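Local coordinates for protein putative Nitroreductase (Anabaena variabilis ATCC 29413, PDB 3EO7) that binds flavin mononucleotide and, as a member of the nitroreductase family, probably acts as an FMN-dependent oxidoreductase, at residues Q7-H12 with K272-H277; K41-G46 with L125-C130; A163-A168 with E229-V234; I311-A316 with Q404-I409; F383-G388 with V434-S439. One frame throughout, in Å; residues are numbered along the deposited sequence.

In the fold
Contacts 1, 3 and 5 are buried, contacts 2 and 4 only partly so. Contacts 3 and 5 each join two antiparallel strands, but of different sheets on opposite sides of the chain's centre. Contact 4 lies in the same sheet as contact 5, about 13 Å away between centres, but at a partly exposed edge where waters join in; Leu406 CD2 meets Ile384 CD1 at 4.0 Å. Contact 2 hangs a loop on the sheet of contact 3 through polar groups, and the salt bridge from Lys41 NZ to Glu229 OE1, 2.8 Å, ties the two. Contact 1 is apolar and helix-borne, without backbone pairing; its His275 CE1 packs on Ile232 CG2 of contact 3.

Contact 1 of 5, residues Q7-H12 with K272-H277; sequences QSIAQH and KYFHHH
The backbones stay well apart, the nearest alpha carbons being those of Ile9 and Phe274 at 7.2 Å, so the meeting of these two helix segments rests on side chains. This is apolar helix-to-helix packing: the first turn of helix 9-16 sits against the last turn of helix 270-276. Ile9 points toward its partner, with CG1 anti to the backbone N (chi1 -172°), which sends that branch between two rings. Its CD1 lies 3.9 Å from Tyr273 CE1, the two side chains crossing obliquely, while CG1 comes equally near to Phe274 CD1 as the side chains slide past each other in opposite directions. An alanine in place of Ile9 would remove CG1, CG2 and CD1 and would probably loosen the packing against Tyr273 and Phe274. Phe274, whose CG is also anti to its backbone N, reaches further with its ring, and CE1 presses on the main chain at Ala10 CA, 3.5 Å away. Beyond the pair, Asp450 accepts from the Ser8 hydroxyl and from Ala10 N, and Glu259 takes the Tyr273 hydroxyl in a hydrogen bond. At the end of the second helix His277 folds back over a face of the Tyr273 ring, ND1 standing 3.4 Å above its centre, and the same ND1 donates to Tyr273 O at 2.7 Å.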
# COMPACT_ATOMS: atom_id res chain seq x y z
N GLN A 7 19.87 19.08 1.10
CA GLN A 7 18.92 17.99 0.99
C GLN A 7 19.07 17.06 2.21
O GLN A 7 20.17 16.91 2.75
CB GLN A 7 19.17 17.16 -0.27
CG GLN A 7 18.78 17.82 -1.58
CD GLN A 7 18.58 16.80 -2.71
OE1 GLN A 7 19.20 15.73 -2.73
NE2 GLN A 7 17.69 17.13 -3.65
N SER A 8 17.98 16.43 2.61
CA SER A 8 18.06 15.42 3.66
C SER A 8 18.16 14.07 2.94
O SER A 8 17.98 13.97 1.71
CB SER A 8 16.85 15.48 4.60
OG SER A 8 15.69 15.10 3.91
N ILE A 9 18.39 13.02 3.72
CA ILE A 9 18.64 11.69 3.16
C ILE A 9 17.46 11.16 2.33
O ILE A 9 17.69 10.51 1.33
CB ILE A 9 19.14 10.68 4.25
CG1 ILE A 9 19.60 9.34 3.61
CG2 ILE A 9 18.07 10.48 5.31
CD1 ILE A 9 20.78 9.43 2.63
N ALA A 10 16.21 11.46 2.70
CA ALA A 10 15.07 11.01 1.88
C ALA A 10 15.06 11.66 0.48
O ALA A 10 14.74 11.00 -0.52
CB ALA A 10 13.76 11.27 2.60
N GLN A 11 15.41 12.95 0.41
CA GLN A 11 15.54 13.63 -0.89
C GLN A 11 16.67 13.03 -1.73
O GLN A 11 16.50 12.78 -2.94
CB GLN A 11 15.75 15.12 -0.70
CG GLN A 11 14.55 15.82 -0.09
CD GLN A 11 14.87 17.24 0.26
OE1 GLN A 11 15.63 17.52 1.19
NE2 GLN A 11 14.29 18.15 -0.49
N HIS A 12 17.79 12.72 -1.09
CA HIS A 12 18.94 12.12 -1.77
C HIS A 12 18.57 10.72 -2.29
O HIS A 12 18.86 10.39 -3.45
CB HIS A 12 20.12 12.05 -0.79
CG HIS A 12 21.38 11.46 -1.36
ND1 HIS A 12 22.11 12.11 -2.34
CD2 HIS A 12 22.07 10.34 -1.04
CE1 HIS A 12 23.18 11.38 -2.63
NE2 HIS A 12 23.19 10.32 -1.84
N LYS A 272 19.66 -0.11 2.56
CA LYS A 272 19.74 -0.45 3.98
C LYS A 272 20.15 0.76 4.82
O LYS A 272 19.62 0.95 5.93
CB LYS A 272 20.64 -1.67 4.25
CG LYS A 272 20.04 -2.94 3.66
CD LYS A 272 20.82 -4.19 4.08
CE LYS A 272 20.35 -5.43 3.33
NZ LYS A 272 20.96 -6.66 3.82
N TYR A 273 21.07 1.56 4.29
CA TYR A 273 21.42 2.80 4.94
C TYR A 273 20.13 3.60 5.19
O TYR A 273 19.85 4.05 6.31
CB TYR A 273 22.43 3.61 4.11
CG TYR A 273 22.82 4.90 4.82
CD1 TYR A 273 22.07 6.06 4.66
CD2 TYR A 273 23.95 4.95 5.63
CE1 TYR A 273 22.40 7.21 5.33
CE2 TYR A 273 24.29 6.12 6.27
CZ TYR A 273 23.48 7.25 6.14
OH TYR A 273 23.82 8.43 6.78
N PHE A 274 19.32 3.76 4.14
CA PHE A 274 18.12 4.58 4.26
C PHE A 274 17.12 4.02 5.29
O PHE A 274 16.60 4.78 6.13
CB PHE A 274 17.48 4.77 2.90
CG PHE A 274 16.34 5.74 2.90
CD1 PHE A 274 16.46 7.00 3.45
CD2 PHE A 274 15.15 5.40 2.27
CE1 PHE A 274 15.38 7.90 3.43
CE2 PHE A 274 14.09 6.32 2.21
CZ PHE A 274 14.21 7.55 2.82
N HIS A 275 16.93 2.71 5.29
CA HIS A 275 16.00 2.11 6.25
C HIS A 275 16.50 2.32 7.68
O HIS A 275 15.73 2.67 8.56
CB HIS A 275 15.78 0.62 6.01
CG HIS A 275 14.75 0.05 6.91
ND1 HIS A 275 13.40 0.28 6.72
CD2 HIS A 275 14.86 -0.64 8.07
CE1 HIS A 275 12.73 -0.26 7.73
NE2 HIS A 275 13.59 -0.86 8.54
N HIS A 276 17.80 2.15 7.90
CA HIS A 276 18.35 2.33 9.23
C HIS A 276 18.53 3.78 9.64
O HIS A 276 18.81 4.06 10.80
CB HIS A 276 19.65 1.57 9.38
CG HIS A 276 19.44 0.10 9.51
ND1 HIS A 276 19.63 -0.58 10.71
CD2 HIS A 276 18.99 -0.82 8.62
CE1 HIS A 276 19.35 -1.86 10.52
NE2 HIS A 276 18.94 -2.03 9.27
N HIS A 277 18.34 4.70 8.69
CA HIS A 277 18.42 6.12 8.97
C HIS A 277 17.05 6.82 8.86
O HIS A 277 16.98 8.04 8.65
CB HIS A 277 19.48 6.78 8.11
CG HIS A 277 20.88 6.40 8.50
ND1 HIS A 277 21.40 5.15 8.24
CD2 HIS A 277 21.84 7.10 9.15
CE1 HIS A 277 22.63 5.09 8.72
NE2 HIS A 277 22.93 6.26 9.25

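Contact 2 of 5, residues K41-G46 with L125-C130; sequences KEYKIG and LYNYQC. With ACT (acetate ion), chain J.
The tight part of this contact is a small polar cluster where the loop 41-46 leans on strand 124-129, an inner strand of the seven-stranded antiparallel sheet between 134-139 and 109-115; its looser side is where an acetate lodges. Gln129 bends at chi2 (-79°), which brings its amide to the loop: NE2 donates to Lys41 O at 2.8 Å, nearly straight at 172°, with the acceptor in the amide plane. NE2 also gives a hydrogen bond to Asn127 OD1, again 2.8 Å, so one amide nitrogen serves both loop and strand. Asn127 crosses Tyr43 at about a right angle; its OD1 lies 3.4 Å from Tyr43 CE1, and its CB lies 3.5 Å from Tyr43 OH. A water accepts from Lys41 N and probably donates to Asn127 OD1. A leucine in place of Gln129 would lose the NE2 donor to both acceptors and would probably let the loop drift from the strand. On the looser side the acetate, probably from the crystallisation liquor, receives a weak bond from Tyr43 N, 3.5 Å to its O atom. Exposed Glu42 pairs with Arg131, whereas Lys41 NZ leads away to Tyr112 by a hydrogen bond and to Glu229 by a salt bridge. One straight amide bond and a water bridge thus fix the loop's position, while Tyr43 supplies packing against Asn127 and stacks on Tyr138.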
# COMPACT_ATOMS: atom_id res chain seq x y z
N LYS A 41 8.76 -17.36 4.41
CA LYS A 41 9.66 -17.69 5.51
C LYS A 41 9.43 -19.12 6.01
O LYS A 41 8.29 -19.59 6.08
CB LYS A 41 9.51 -16.73 6.70
CG LYS A 41 9.90 -15.29 6.39
CD LYS A 41 9.98 -14.40 7.61
CE LYS A 41 11.06 -14.77 8.62
NZ LYS A 41 11.30 -13.70 9.63
N GLU A 42 10.53 -19.78 6.37
CA GLU A 42 10.48 -21.14 6.92
C GLU A 42 10.72 -21.10 8.42
O GLU A 42 11.57 -20.34 8.90
CB GLU A 42 11.59 -22.01 6.32
CG GLU A 42 11.60 -22.03 4.83
CD GLU A 42 10.42 -22.77 4.24
OE1 GLU A 42 9.58 -23.30 5.01
OE2 GLU A 42 10.34 -22.81 2.99
N TYR A 43 9.96 -21.89 9.15
CA TYR A 43 10.16 -22.03 10.60
C TYR A 43 10.39 -23.50 10.93
O TYR A 43 9.68 -24.39 10.45
CB TYR A 43 8.99 -21.47 11.37
CG TYR A 43 8.92 -19.99 11.27
CD1 TYR A 43 8.31 -19.38 10.18
CD2 TYR A 43 9.50 -19.18 12.24
CE1 TYR A 43 8.26 -18.04 10.07
CE2 TYR A 43 9.45 -17.82 12.13
CZ TYR A 43 8.84 -17.26 11.02
OH TYR A 43 8.78 -15.91 10.92
N LYS A 44 11.44 -23.77 11.67
CA LYS A 44 11.77 -25.13 12.03
C LYS A 44 11.16 -25.43 13.39
O LYS A 44 10.96 -26.59 13.73
CB LYS A 44 13.30 -25.33 12.05
N ILE A 45 10.81 -24.39 14.14
CA ILE A 45 10.27 -24.57 15.48
C ILE A 45 8.98 -23.79 15.66
O ILE A 45 8.92 -22.62 15.34
CB ILE A 45 11.33 -24.18 16.55
CG1 ILE A 45 11.76 -22.71 16.39
CG2 ILE A 45 12.56 -25.10 16.45
CD1 ILE A 45 12.81 -22.24 17.42
N GLY A 46 7.94 -24.45 16.15
CA GLY A 46 6.67 -23.81 16.41
C GLY A 46 5.48 -24.65 15.99
O GLY A 46 5.61 -25.58 15.20
N LEU A 125 3.98 -14.71 19.24
CA LEU A 125 4.25 -14.38 17.86
C LEU A 125 3.86 -15.46 16.88
O LEU A 125 4.17 -16.63 17.05
CB LEU A 125 5.75 -14.08 17.69
CG LEU A 125 6.33 -13.12 18.73
CD1 LEU A 125 7.90 -13.10 18.56
CD2 LEU A 125 5.68 -11.74 18.65
N TYR A 126 3.18 -15.03 15.83
CA TYR A 126 2.74 -15.91 14.75
C TYR A 126 3.13 -15.32 13.38
O TYR A 126 2.98 -14.13 13.14
CB TYR A 126 1.21 -16.04 14.75
CG TYR A 126 0.59 -16.58 16.03
CD1 TYR A 126 0.46 -15.77 17.17
CD2 TYR A 126 0.11 -17.87 16.09
CE1 TYR A 126 -0.12 -16.25 18.32
CE2 TYR A 126 -0.48 -18.35 17.23
CZ TYR A 126 -0.58 -17.55 18.35
OH TYR A 126 -1.15 -18.09 19.46
N ASN A 127 3.67 -16.18 12.51
CA ASN A 127 3.95 -15.78 11.15
C ASN A 127 2.85 -16.35 10.24
O ASN A 127 2.52 -17.54 10.33
CB ASN A 127 5.31 -16.30 10.69
CG ASN A 127 5.60 -15.97 9.24
OD1 ASN A 127 5.51 -16.84 8.40
ND2 ASN A 127 5.85 -14.68 8.94
N TYR A 128 2.34 -15.52 9.36
CA TYR A 128 1.34 -15.96 8.39
C TYR A 128 2.01 -16.67 7.19
O TYR A 128 2.81 -16.09 6.48
CB TYR A 128 0.45 -14.78 7.90
CG TYR A 128 -0.56 -15.27 6.87
CD1 TYR A 128 -1.52 -16.23 7.21
CD2 TYR A 128 -0.51 -14.83 5.55
CE1 TYR A 128 -2.39 -16.76 6.24
CE2 TYR A 128 -1.41 -15.30 4.59
CZ TYR A 128 -2.33 -16.27 4.94
OH TYR A 128 -3.17 -16.72 3.96
N GLN A 129 1.65 -17.92 6.99
CA GLN A 129 2.20 -18.74 5.91
C GLN A 129 1.22 -18.76 4.74
O GLN A 129 0.21 -19.46 4.78
CB GLN A 129 2.41 -20.15 6.44
CG GLN A 129 3.51 -20.25 7.45
CD GLN A 129 4.86 -20.27 6.79
OE1 GLN A 129 5.08 -21.03 5.84
NE2 GLN A 129 5.77 -19.43 7.25
N CYS A 130 1.50 -17.96 3.73
CA CYS A 130 0.69 -17.86 2.51
C CYS A 130 0.53 -19.21 1.83
O CYS A 130 -0.54 -19.53 1.34
CB CYS A 130 1.34 -16.87 1.52
SG CYS A 130 1.44 -15.16 2.09
C ACT J . 7.40 -23.97 7.93
O ACT J . 7.00 -22.82 7.59
OXT ACT J . 8.38 -24.41 7.30
CH3 ACT J . 6.77 -24.79 9.02
O HOH W 1 6.09 -16.49 5.58

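Contact 3 of 5, residues A163-A168 with E229-V234; sequences AIIVTA and EGAIAV
A classic beta bulge interrupts this antiparallel pairing of strands 162-169 and 229-239: Ile232 and Ala233 both face Val166. Val166 O takes a straight bond from Ile232 N at 2.9 Å and a weak one from Ala233 N at 3.3 Å, while Val166 N donates to Ala233 O. Past the bulge, Ala168 and Gly230 exchange backbone bonds. The segment axes run 134° apart. On one face, Ile165 lies beside Val234, both pointing the same way, and its CG2 touches Ala231 CB at 3.9 Å; Ala168, on the other face, approaches Ile232 CD1 with its CB. Further out, helix 215-222 packs on Ile165, Thr167 and Ala231, and helix 181-202 packs on Val166, Ala168 and Ile232. Tyr112 and Lys41 bind the Glu229 carboxylate through OE2 and OE1 respectively, which would hold it in place. With the Glu229 chain extended and Thr167 OG1 set between its own N and carbonyl carbon (chi1 68°), that hydroxyl donates to the anti lone pair of Glu229 OE2 at 2.6 Å.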
# COMPACT_ATOMS: atom_id res chain seq x y z
N ALA A 163 -2.71 -7.96 17.05
CA ALA A 163 -2.20 -6.98 16.11
C ALA A 163 -1.53 -7.70 14.97
O ALA A 163 -0.93 -8.78 15.13
CB ALA A 163 -1.17 -6.04 16.79
N ILE A 164 -1.63 -7.09 13.81
CA ILE A 164 -0.82 -7.50 12.69
C ILE A 164 0.41 -6.60 12.70
O ILE A 164 0.32 -5.41 13.00
CB ILE A 164 -1.58 -7.33 11.34
CG1 ILE A 164 -2.52 -8.52 11.15
CG2 ILE A 164 -0.61 -7.30 10.13
CD1 ILE A 164 -3.51 -8.39 9.92
N ILE A 165 1.56 -7.15 12.35
CA ILE A 165 2.73 -6.34 12.07
C ILE A 165 3.15 -6.74 10.67
O ILE A 165 3.25 -7.95 10.36
CB ILE A 165 3.88 -6.50 13.08
CG1 ILE A 165 3.38 -6.16 14.51
CG2 ILE A 165 5.08 -5.64 12.63
CD1 ILE A 165 4.47 -6.33 15.60
N VAL A 166 3.40 -5.74 9.83
CA VAL A 166 3.86 -5.97 8.46
C VAL A 166 5.31 -5.56 8.40
O VAL A 166 5.66 -4.42 8.76
CB VAL A 166 3.08 -5.20 7.39
CG1 VAL A 166 3.61 -5.58 5.97
CG2 VAL A 166 1.61 -5.51 7.49
N THR A 167 6.14 -6.49 7.98
CA THR A 167 7.54 -6.21 7.77
C THR A 167 7.86 -6.33 6.28
O THR A 167 7.03 -6.82 5.48
CB THR A 167 8.43 -7.24 8.47
OG1 THR A 167 8.28 -8.52 7.83
CG2 THR A 167 8.15 -7.33 9.98
N ALA A 168 9.08 -5.90 5.93
CA ALA A 168 9.62 -6.01 4.56
C ALA A 168 10.92 -6.82 4.64
O ALA A 168 11.79 -6.51 5.48
CB ALA A 168 9.91 -4.60 3.92
N GLU A 229 15.32 -7.70 7.36
CA GLU A 229 13.88 -7.54 7.45
C GLU A 229 13.58 -6.47 8.47
O GLU A 229 14.32 -6.30 9.42
CB GLU A 229 13.26 -8.87 7.87
CG GLU A 229 11.76 -8.95 7.85
CD GLU A 229 11.21 -10.30 8.31
OE1 GLU A 229 12.02 -11.30 8.45
OE2 GLU A 229 9.96 -10.40 8.55
N GLY A 230 12.54 -5.68 8.22
CA GLY A 230 12.17 -4.66 9.20
C GLY A 230 10.71 -4.30 9.16
O GLY A 230 10.10 -4.20 8.10
N ALA A 231 10.14 -4.15 10.35
CA ALA A 231 8.76 -3.73 10.52
C ALA A 231 8.53 -2.33 9.92
O ALA A 231 9.33 -1.42 10.15
CB ALA A 231 8.43 -3.71 12.01
N ILE A 232 7.46 -2.18 9.14
CA ILE A 232 7.11 -0.85 8.64
C ILE A 232 5.68 -0.40 8.99
O ILE A 232 5.34 0.76 8.79
CB ILE A 232 7.48 -0.63 7.15
CG1 ILE A 232 6.86 -1.71 6.27
CG2 ILE A 232 9.02 -0.56 7.01
CD1 ILE A 232 7.12 -1.53 4.75
N ALA A 233 4.86 -1.31 9.52
CA ALA A 233 3.54 -0.95 10.00
C ALA A 233 3.11 -1.93 11.10
O ALA A 233 3.27 -3.14 10.97
CB ALA A 233 2.48 -0.94 8.86
N VAL A 234 2.56 -1.36 12.18
CA VAL A 234 1.98 -2.07 13.31
C VAL A 234 0.48 -1.74 13.28
O VAL A 234 0.10 -0.58 13.19
CB VAL A 234 2.64 -1.72 14.66
CG1 VAL A 234 1.90 -2.38 15.84
CG2 VAL A 234 4.16 -2.13 14.65

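Contact 4 of 5, residues I311-A316 with Q404-I409; sequences ISTVSA and QELRQI. With PGR (R-1,2-propanediol), chain S.
Segments 311-316 and 404-409 meet as an antiparallel strand pair that gives way to loop on one side. Ile311 and Leu406 exchange backbone bonds, Ile311 N to Leu406 O and Leu406 N to Ile311 O, each 2.9 Å. Just past the paired residues Thr313 N adds one more bond, to Gln404 O at 3.0 Å, from 51° above the carbonyl plane. Gln404 can be followed outward, its chain extended beyond CG. CB meets Thr313 OG1 at 3.4 Å and, at roughly a right angle to that approach, Val314 CG2 at 3.9 Å; the valine side chain crosses the glutamine. CD and NE2 then pass the same Val314 CG2. At the tip OE1 accepts from a water also bonded to Thr313 OG1 at 2.7 Å, and a second water bridges Ser315 N and OE1, probably giving OE1 a proton, so solvent joins the tip to the opposite loop. Beneath, Thr313 CG2 presses on Leu406 CG at 3.5 Å, and helix 347-358 touches Leu406 from its Phe347. On the Glu405 side, Arg407 grips OE1 side-on with NE and NH2 in a salt bridge. Ser312 OG accepts from Val314 N in an ST turn just past the strand. Gln404 (phi/psi 56°/61°) and Glu405 form a G1 bulge opposite Ala400, part of the hairpin of strands 395-400 and 405-411, on which 310-312 adds an outer antiparallel strand.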
# COMPACT_ATOMS: atom_id res chain seq x y z
N ILE A 311 -14.74 20.51 -13.24
CA ILE A 311 -15.75 19.52 -13.56
C ILE A 311 -16.02 18.73 -12.28
O ILE A 311 -15.08 18.22 -11.65
CB ILE A 311 -15.29 18.51 -14.66
CG1 ILE A 311 -14.82 19.18 -15.97
CG2 ILE A 311 -16.40 17.53 -15.00
CD1 ILE A 311 -13.32 19.36 -16.09
N SER A 312 -17.28 18.63 -11.87
CA SER A 312 -17.59 17.87 -10.66
C SER A 312 -17.38 16.38 -10.89
O SER A 312 -17.66 15.86 -11.96
CB SER A 312 -19.04 18.07 -10.23
OG SER A 312 -19.31 17.36 -9.04
N THR A 313 -16.89 15.70 -9.86
CA THR A 313 -16.72 14.27 -9.86
C THR A 313 -17.70 13.58 -8.90
O THR A 313 -17.61 12.37 -8.67
CB THR A 313 -15.30 13.90 -9.45
OG1 THR A 313 -15.02 14.42 -8.14
CG2 THR A 313 -14.30 14.42 -10.50
N VAL A 314 -18.68 14.32 -8.36
CA VAL A 314 -19.65 13.72 -7.44
C VAL A 314 -20.31 12.52 -8.11
O VAL A 314 -20.77 12.58 -9.26
CB VAL A 314 -20.65 14.74 -6.93
CG1 VAL A 314 -21.79 14.04 -6.17
CG2 VAL A 314 -19.93 15.77 -6.04
N SER A 315 -20.31 11.39 -7.38
CA SER A 315 -20.73 10.11 -7.92
C SER A 315 -21.65 9.31 -7.01
O SER A 315 -21.63 9.47 -5.81
CB SER A 315 -19.47 9.27 -8.12
OG SER A 315 -19.73 7.98 -8.67
N ALA A 316 -22.50 8.49 -7.64
CA ALA A 316 -23.27 7.45 -6.94
C ALA A 316 -22.20 6.43 -6.53
O ALA A 316 -21.14 6.31 -7.20
CB ALA A 316 -24.31 6.82 -7.88
N GLN A 404 -14.32 17.60 -4.65
CA GLN A 404 -14.79 16.65 -5.65
C GLN A 404 -14.85 17.30 -7.03
O GLN A 404 -15.91 17.41 -7.66
CB GLN A 404 -16.10 15.97 -5.26
CG GLN A 404 -16.00 15.22 -3.93
CD GLN A 404 -17.09 14.17 -3.80
OE1 GLN A 404 -17.07 13.17 -4.52
NE2 GLN A 404 -18.04 14.38 -2.88
N GLU A 405 -13.67 17.73 -7.48
CA GLU A 405 -13.55 18.33 -8.78
C GLU A 405 -12.29 17.89 -9.49
O GLU A 405 -11.28 17.61 -8.84
CB GLU A 405 -13.46 19.84 -8.66
CG GLU A 405 -14.70 20.50 -8.23
CD GLU A 405 -14.54 21.99 -8.05
OE1 GLU A 405 -13.40 22.53 -8.03
OE2 GLU A 405 -15.58 22.62 -7.87
N LEU A 406 -12.37 17.84 -10.82
CA LEU A 406 -11.22 17.75 -11.70
C LEU A 406 -11.01 19.19 -12.19
O LEU A 406 -11.97 19.88 -12.52
CB LEU A 406 -11.45 16.85 -12.90
CG LEU A 406 -11.60 15.36 -12.60
CD1 LEU A 406 -12.12 14.57 -13.81
CD2 LEU A 406 -10.27 14.81 -12.08
N ARG A 407 -9.77 19.65 -12.17
CA ARG A 407 -9.43 21.00 -12.65
C ARG A 407 -8.44 20.80 -13.80
O ARG A 407 -7.39 20.20 -13.59
CB ARG A 407 -8.86 21.82 -11.50
CG ARG A 407 -9.86 21.88 -10.35
CD ARG A 407 -9.40 22.62 -9.14
NE ARG A 407 -10.46 22.61 -8.12
CZ ARG A 407 -10.28 22.85 -6.82
NH1 ARG A 407 -9.07 23.06 -6.33
NH2 ARG A 407 -11.32 22.84 -6.00
N GLN A 408 -8.83 21.20 -15.01
CA GLN A 408 -8.00 20.96 -16.22
C GLN A 408 -6.80 21.89 -16.24
O GLN A 408 -6.95 23.11 -16.21
CB GLN A 408 -8.81 21.17 -17.50
CG GLN A 408 -8.13 20.69 -18.77
CD GLN A 408 -8.95 21.00 -19.98
OE1 GLN A 408 -8.94 22.13 -20.47
NE2 GLN A 408 -9.65 19.99 -20.49
N ILE A 409 -5.62 21.30 -16.25
CA ILE A 409 -4.37 22.06 -16.26
C ILE A 409 -3.64 21.96 -17.60
O ILE A 409 -2.80 22.78 -17.86
CB ILE A 409 -3.49 21.77 -15.06
CG1 ILE A 409 -2.96 20.34 -15.06
CG2 ILE A 409 -4.25 22.17 -13.74
CD1 ILE A 409 -1.98 20.08 -13.86
C1 PGR S . -7.68 25.78 -18.37
C2 PGR S . -7.03 25.25 -19.66
C3 PGR S . -5.88 24.29 -19.32
O1 PGR S . -8.43 24.79 -17.67
O2 PGR S . -7.95 24.66 -20.59
O HOH W 2 -18.19 18.92 -7.10
O HOH W 3 -14.97 12.65 -6.11
O HOH W 4 -18.94 11.34 -4.88

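Contact 5 of 5, residues F383-G388 with V434-S439; sequences FIAVCG and VIFHTS
Phe436 lays the edge of its ring along the neighbouring strand: Phe383 O lies in the ring plane, and CE1 reaches Ala385 CB at 4.1 Å. The backbone beneath is a regular antiparallel ladder with segment axes 159° apart. Phe436 N meets Phe383 O nearly along the C=O axis at 2.8 Å, and Phe383 N returns a bond to Phe436 O; Ala385 and Val434 repeat the exchange. Between these hydrogen-bonded pairs Ile384 and Ile435 form a non-hydrogen-bonded pair on the other face, side by side, with their CG1 atoms 4.2 Å apart. The Phe383 ring crosses Thr438 at about a right angle and offers its edge, CE1, to OG1 at 3.7 Å, a hydroxyl whose hydrogen bond goes to Glu499. Strand 500-508 continues the sheet beyond 433-439, while helix 415-421 packs over Ala385 and Phe436, and helix 452-473 packs on Ile435 and His437 across the sheet.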
# COMPACT_ATOMS: atom_id res chain seq x y z
N PHE A 383 -3.06 13.74 -9.61
CA PHE A 383 -3.21 14.31 -10.97
C PHE A 383 -3.60 13.18 -11.89
O PHE A 383 -3.12 12.05 -11.72
CB PHE A 383 -1.94 14.99 -11.47
CG PHE A 383 -1.55 16.19 -10.65
CD1 PHE A 383 -0.89 16.04 -9.43
CD2 PHE A 383 -1.91 17.47 -11.07
CE1 PHE A 383 -0.56 17.16 -8.65
CE2 PHE A 383 -1.58 18.59 -10.29
CZ PHE A 383 -0.91 18.41 -9.07
N ILE A 384 -4.48 13.47 -12.84
CA ILE A 384 -4.94 12.44 -13.74
C ILE A 384 -4.71 12.82 -15.18
O ILE A 384 -5.18 13.87 -15.64
CB ILE A 384 -6.46 12.13 -13.53
CG1 ILE A 384 -6.75 11.96 -12.02
CG2 ILE A 384 -6.88 10.92 -14.34
CD1 ILE A 384 -8.18 11.46 -11.69
N ALA A 385 -3.97 11.99 -15.90
CA ALA A 385 -3.85 12.15 -17.34
C ALA A 385 -5.00 11.36 -17.96
O ALA A 385 -5.11 10.14 -17.78
CB ALA A 385 -2.49 11.63 -17.86
N VAL A 386 -5.86 12.05 -18.69
CA VAL A 386 -7.02 11.44 -19.33
C VAL A 386 -6.78 11.38 -20.83
O VAL A 386 -6.55 12.41 -21.46
CB VAL A 386 -8.29 12.29 -19.03
CG1 VAL A 386 -9.48 11.82 -19.82
CG2 VAL A 386 -8.57 12.31 -17.47
N CYS A 387 -6.83 10.17 -21.40
CA CYS A 387 -6.68 9.99 -22.83
C CYS A 387 -7.91 9.44 -23.50
O CYS A 387 -8.11 9.70 -24.68
CB CYS A 387 -5.52 9.04 -23.14
SG CYS A 387 -3.95 9.73 -22.54
N GLY A 388 -8.71 8.68 -22.76
CA GLY A 388 -9.91 8.06 -23.31
C GLY A 388 -11.03 7.89 -22.32
O GLY A 388 -11.35 6.78 -21.94
N VAL A 434 -4.68 7.71 -16.42
CA VAL A 434 -3.49 7.36 -15.64
C VAL A 434 -3.46 8.27 -14.43
O VAL A 434 -3.44 9.51 -14.58
CB VAL A 434 -2.23 7.45 -16.47
CG1 VAL A 434 -1.00 7.07 -15.57
CG2 VAL A 434 -2.28 6.53 -17.73
N ILE A 435 -3.51 7.68 -13.24
CA ILE A 435 -3.50 8.45 -12.00
C ILE A 435 -2.11 8.54 -11.37
O ILE A 435 -1.46 7.52 -11.10
CB ILE A 435 -4.53 7.85 -11.01
CG1 ILE A 435 -5.93 7.90 -11.64
CG2 ILE A 435 -4.53 8.58 -9.66
CD1 ILE A 435 -6.97 7.28 -10.75
N PHE A 436 -1.66 9.77 -11.15
CA PHE A 436 -0.36 10.07 -10.56
C PHE A 436 -0.53 10.55 -9.13
O PHE A 436 -1.26 11.51 -8.88
CB PHE A 436 0.35 11.18 -11.35
CG PHE A 436 0.72 10.78 -12.74
CD1 PHE A 436 -0.22 10.79 -13.76
CD2 PHE A 436 1.98 10.32 -13.02
CE1 PHE A 436 0.12 10.34 -15.04
CE2 PHE A 436 2.33 9.88 -14.28
CZ PHE A 436 1.40 9.89 -15.28
N HIS A 437 0.11 9.86 -8.19
CA HIS A 437 0.17 10.29 -6.82
C HIS A 437 1.50 11.00 -6.65
O HIS A 437 2.55 10.48 -7.03
CB HIS A 437 0.06 9.09 -5.87
CG HIS A 437 -1.30 8.49 -5.85
ND1 HIS A 437 -1.53 7.16 -6.11
CD2 HIS A 437 -2.52 9.06 -5.67
CE1 HIS A 437 -2.83 6.92 -6.03
NE2 HIS A 437 -3.46 8.06 -5.78
N THR A 438 1.44 12.19 -6.07
CA THR A 438 2.61 13.01 -5.91
C THR A 438 2.71 13.58 -4.50
O THR A 438 1.75 13.55 -3.72
CB THR A 438 2.58 14.20 -6.89
OG1 THR A 438 1.65 15.18 -6.42
CG2 THR A 438 2.23 13.76 -8.36
N SER A 439 3.89 14.09 -4.18
CA SER A 439 4.12 14.75 -2.91
C SER A 439 5.26 15.75 -2.98
O SER A 439 6.27 15.51 -3.62
CB SER A 439 4.46 13.71 -1.82
OG SER A 439 4.52 14.30 -0.53